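Local coordinates for hydrolase (Thermococcus thioreducens, PDB 6IAH), which is a magnesium-binding phosphatase of the haloacid dehalogenase superfamily, probably acting on small phosphorylated compounds such as phosphoglycolate, at residues Y18-A21 with T22-T25; E38-P41 with E42-R45. All coordinates share one frame; numbering follows the deposited sequence. Where two conformers were deposited one is given.

Contact 1: residues Y18-A21 with T22-T25; sequences YDEA and TKLT
Glu20 lies alongside Lys23 and crosses Leu24, about one turn further along the same helix. Its CG stands anti to the backbone N (chi1 -177°), and a bend at chi2 (80°) brings the carboxylate alongside the next turn. Glu20 was deposited in two conformers, and these approaches hold in the one described. There OE1 lies 3.5 Å from CD of Lys23, and OE2 is 3.8 Å from CD2 of Leu24. The charged ends of Glu20 and Lys23 do not meet. Lys23 NZ instead makes a salt bridge with Glu27. On the buried side, Tyr18 O accepts two bonds from Thr22, one from N and one from OG1, the latter 3.0 Å long. The two donors arrive from opposite faces of the carbonyl plane. Thr25 repeats the pattern on the carbonyl of buried Ala21, with Thr25 OG1 2.6 Å from Ala21 O. Both threonine hydroxyls are thus turned back onto the helix backbone. A valine in place of Thr22 would probably leave Tyr18 O with the backbone N-H as its one partner from this turn. Tyr18 OH bonds to Asp8, a ligand of the magnesium ion. Helix 17-32 is packed among several helices here: Ala21, Thr22 and Thr25 touch Phe105 of helix 100-110, while Thr22 also meets helices 41-50 and 56-68.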
loop_
_atom_site.group_PDB
_atom_site.type_symbol
_atom_site.label_atom_id
_atom_site.label_comp_id
_atom_site.label_asym_id
_atom_site.label_seq_id
_atom_site.Cartn_x
_atom_site.Cartn_y
_atom_site.Cartn_z
ATOM N N TYR A 18 1.133 -8.072 -1.238
ATOM C CA TYR A 18 2.396 -7.408 -1.560
ATOM C C TYR A 18 3.589 -8.099 -0.924
ATOM O O TYR A 18 4.657 -8.171 -1.532
ATOM C CB TYR A 18 2.397 -5.978 -1.083
ATOM C CG TYR A 18 1.227 -5.099 -1.549
ATOM C CD1 TYR A 18 1.070 -4.721 -2.860
ATOM C CD2 TYR A 18 0.401 -4.514 -0.595
ATOM C CE1 TYR A 18 0.037 -3.845 -3.241
ATOM C CE2 TYR A 18 -0.618 -3.655 -0.955
ATOM C CZ TYR A 18 -0.799 -3.303 -2.252
ATOM O OH TYR A 18 -1.813 -2.374 -2.498
ATOM N N ASP A 19 3.432 -8.536 0.316
ATOM C CA ASP A 19 4.507 -9.236 0.984
ATOM C C ASP A 19 4.889 -10.518 0.258
ATOM O O ASP A 19 6.056 -10.800 0.134
ATOM C CB ASP A 19 4.127 -9.579 2.422
ATOM C CG ASP A 19 4.091 -8.367 3.360
ATOM O OD1 ASP A 19 4.387 -7.225 2.956
ATOM O OD2 ASP A 19 3.804 -8.597 4.540
ATOM N N GLU A 20 3.919 -11.302 -0.201
ATOM C CA GLU A 20 4.217 -12.534 -0.936
ATOM C C GLU A 20 4.758 -12.212 -2.340
ATOM O O GLU A 20 5.580 -12.938 -2.854
ATOM C CB GLU A 20 2.989 -13.449 -1.006
ATOM C CG GLU A 20 3.200 -14.804 -1.682
ATOM C CD GLU A 20 3.853 -15.847 -0.789
ATOM O OE1 GLU A 20 4.098 -15.568 0.401
ATOM O OE2 GLU A 20 4.139 -16.946 -1.293
ATOM N N ALA A 21 4.334 -11.114 -2.959
ATOM C CA ALA A 21 4.934 -10.742 -4.215
ATOM C C ALA A 21 6.418 -10.365 -4.070
ATOM O O ALA A 21 7.237 -10.712 -4.943
ATOM C CB ALA A 21 4.126 -9.586 -4.842
ATOM N N THR A 22 6.765 -9.708 -2.957
ATOM C CA THR A 22 8.126 -9.347 -2.653
ATOM C C THR A 22 8.952 -10.637 -2.444
ATOM O O THR A 22 10.020 -10.849 -3.039
ATOM C CB THR A 22 8.167 -8.397 -1.453
ATOM O OG1 THR A 22 7.425 -7.175 -1.775
ATOM C CG2 THR A 22 9.600 -8.031 -1.048
ATOM N N LYS A 23 8.403 -11.526 -1.635
ATOM C CA LYS A 23 9.049 -12.813 -1.400
ATOM C C LYS A 23 9.277 -13.619 -2.681
ATOM O O LYS A 23 10.385 -13.983 -2.970
ATOM C CB LYS A 23 8.195 -13.613 -0.435
ATOM C CG LYS A 23 8.700 -15.022 -0.164
ATOM C CD LYS A 23 7.546 -15.878 0.368
ATOM C CE LYS A 23 8.042 -16.991 1.247
ATOM N NZ LYS A 23 8.625 -18.123 0.542
ATOM N N LEU A 24 8.257 -13.838 -3.479
ATOM C CA LEU A 24 8.418 -14.580 -4.699
ATOM C C LEU A 24 9.356 -13.927 -5.720
ATOM O O LEU A 24 10.125 -14.600 -6.420
ATOM C CB LEU A 24 7.058 -14.858 -5.362
ATOM C CG LEU A 24 6.065 -15.669 -4.543
ATOM C CD1 LEU A 24 4.807 -15.803 -5.388
ATOM C CD2 LEU A 24 6.646 -17.041 -4.150
ATOM N N THR A 25 9.277 -12.621 -5.850
ATOM C CA THR A 25 10.233 -11.928 -6.725
ATOM C C THR A 25 11.700 -12.119 -6.294
ATOM O O THR A 25 12.544 -12.423 -7.115
ATOM C CB THR A 25 9.926 -10.429 -6.704
ATOM O OG1 THR A 25 8.589 -10.289 -7.157
ATOM C CG2 THR A 25 10.917 -9.671 -7.489
#

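Contact 2: residues E38-P41 with E42-R45; sequences EIKP and EWVR
Lys40 O receives the backbone N-H of Trp43, with Trp43 N at 3.1 Å, the shortest hydrogen bond between 38-41 and 42-45. The bond is bent, 135° at the hydrogen. Lys40 is the N-cap residue of the helix that follows. Its side chain lies across the indole of Trp43. CB makes a CH-pi contact, 3.8 Å from the centroid of the five-membered ring and over its face. The chain is extended beyond CG, which keeps CD, CE and NZ near CZ2 of the indole. Glu42 runs alongside Lys40 and brings OE2 to 3.5 Å from Lys40 CD. The two charged ends remain apart, with Lys40 NZ 4.8 Å from Glu42 OE2. One residue on, Pro41 O accepts the N-H of Arg45, with Arg45 N at 3.2 Å. Arg45 bends at chi3 (-53°), which folds the guanidinium back with one face over Pro41 C. Ile39 CG2 touches Val44 CG2 at 3.9 Å on a buried side of the turn. Trp43 NE1 bonds to Glu73, and the ring also meets Ala72 and Val76 of helix 72-78. Ile39, in the loop, packs on helix 17-32; it and Val44, on helix 41-50, both touch helix 56-68.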
loop_
_atom_site.group_PDB
_atom_site.type_symbol
_atom_site.label_atom_id
_atom_site.label_comp_id
_atom_site.label_asym_id
_atom_site.label_seq_id
_atom_site.Cartn_x
_atom_site.Cartn_y
_atom_site.Cartn_z
ATOM N N GLU A 38 14.800 -19.619 1.643
ATOM C CA GLU A 38 13.609 -18.802 1.459
ATOM C C GLU A 38 13.782 -17.440 2.092
ATOM O O GLU A 38 14.541 -17.223 3.034
ATOM C CB GLU A 38 12.347 -19.457 1.995
ATOM C CG GLU A 38 11.713 -20.455 1.039
ATOM C CD GLU A 38 10.694 -21.268 1.782
ATOM O OE1 GLU A 38 9.565 -20.755 1.969
ATOM O OE2 GLU A 38 11.071 -22.367 2.243
ATOM N N ILE A 39 13.054 -16.501 1.531
ATOM C CA ILE A 39 12.968 -15.192 2.134
ATOM C C ILE A 39 11.992 -15.261 3.320
ATOM O O ILE A 39 10.813 -15.567 3.102
ATOM C CB ILE A 39 12.498 -14.146 1.085
ATOM C CG1 ILE A 39 13.585 -13.959 0.046
ATOM C CG2 ILE A 39 12.219 -12.801 1.738
ATOM C CD1 ILE A 39 14.857 -13.307 0.533
ATOM N N LYS A 40 12.480 -14.971 4.538
ATOM C CA LYS A 40 11.621 -14.981 5.726
ATOM C C LYS A 40 10.662 -13.781 5.734
ATOM O O LYS A 40 11.008 -12.661 5.328
ATOM C CB LYS A 40 12.438 -15.001 7.002
ATOM C CG LYS A 40 13.034 -16.329 7.368
ATOM C CD LYS A 40 13.831 -16.182 8.658
ATOM C CE LYS A 40 14.979 -17.178 8.746
ATOM N NZ LYS A 40 16.013 -16.777 9.768
ATOM N N PRO A 41 9.435 -14.013 6.207
ATOM C CA PRO A 41 8.389 -12.965 6.101
ATOM C C PRO A 41 8.712 -11.710 6.914
ATOM O O PRO A 41 8.431 -10.582 6.429
ATOM C CB PRO A 41 7.134 -13.690 6.611
ATOM C CG PRO A 41 7.684 -14.723 7.595
ATOM C CD PRO A 41 8.987 -15.177 7.016
ATOM N N GLU A 42 9.308 -11.891 8.100
ATOM C CA GLU A 42 9.686 -10.775 8.920
ATOM C C GLU A 42 10.711 -9.857 8.247
ATOM O O GLU A 42 10.705 -8.676 8.553
ATOM C CB GLU A 42 10.172 -11.164 10.322
ATOM C CG GLU A 42 11.497 -11.921 10.396
ATOM C CD GLU A 42 11.351 -13.444 10.534
ATOM O OE1 GLU A 42 10.307 -14.014 10.079
ATOM O OE2 GLU A 42 12.317 -14.064 11.062
ATOM N N TRP A 43 11.562 -10.402 7.349
ATOM C CA TRP A 43 12.569 -9.591 6.643
ATOM C C TRP A 43 11.900 -8.582 5.731
ATOM O O TRP A 43 12.317 -7.444 5.712
ATOM C CB TRP A 43 13.539 -10.421 5.800
ATOM C CG TRP A 43 14.324 -11.405 6.555
ATOM C CD1 TRP A 43 14.575 -11.419 7.910
ATOM C CD2 TRP A 43 15.061 -12.482 6.008
ATOM N NE1 TRP A 43 15.401 -12.475 8.229
ATOM C CE2 TRP A 43 15.714 -13.140 7.085
ATOM C CE3 TRP A 43 15.242 -12.960 4.706
ATOM C CZ2 TRP A 43 16.517 -14.261 6.895
ATOM C CZ3 TRP A 43 16.043 -14.077 4.502
ATOM C CH2 TRP A 43 16.667 -14.727 5.602
ATOM N N VAL A 44 10.866 -9.025 5.023
ATOM C CA VAL A 44 10.095 -8.151 4.138
ATOM C C VAL A 44 9.441 -7.009 4.938
ATOM O O VAL A 44 9.495 -5.826 4.578
ATOM C CB VAL A 44 8.994 -8.934 3.385
ATOM C CG1 VAL A 44 8.162 -7.983 2.507
ATOM C CG2 VAL A 44 9.575 -10.039 2.497
ATOM N N ARG A 45 8.728 -7.405 5.982
ATOM C CA ARG A 45 8.032 -6.459 6.854
ATOM C C ARG A 45 8.953 -5.471 7.496
ATOM O O ARG A 45 8.705 -4.271 7.466
ATOM C CB ARG A 45 7.244 -7.241 7.947
ATOM C CG ARG A 45 6.073 -7.989 7.366
ATOM C CD ARG A 45 5.175 -8.564 8.438
ATOM N NE ARG A 45 5.910 -9.377 9.426
ATOM C CZ ARG A 45 5.893 -10.716 9.530
ATOM N NH1 ARG A 45 5.176 -11.504 8.733
ATOM N NH2 ARG A 45 6.602 -11.289 10.477
#

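Contact 1 comes first along the chain, on helix 17-32. Contact 2 follows at the loop leading into helix 41-50 and in its first turn. Their centres are about 9 Å apart and they touch directly. Lys23 NZ makes a salt bridge with Glu38 OE1 at 3.1 Å, which ties the first helix to the loop before the second. Thr22 CG2 packs on Val44 CG1, and Asp19 lies against Arg45. Both contacts belong to a group of helices separate from the parallel sheet. These helices probably form the cap that many HAD phosphatases carry inserted beside the core sheet. Contact 1 lies on the side nearer the magnesium site, while contact 2 joins the loop and the start of the next helix to helix 17-32.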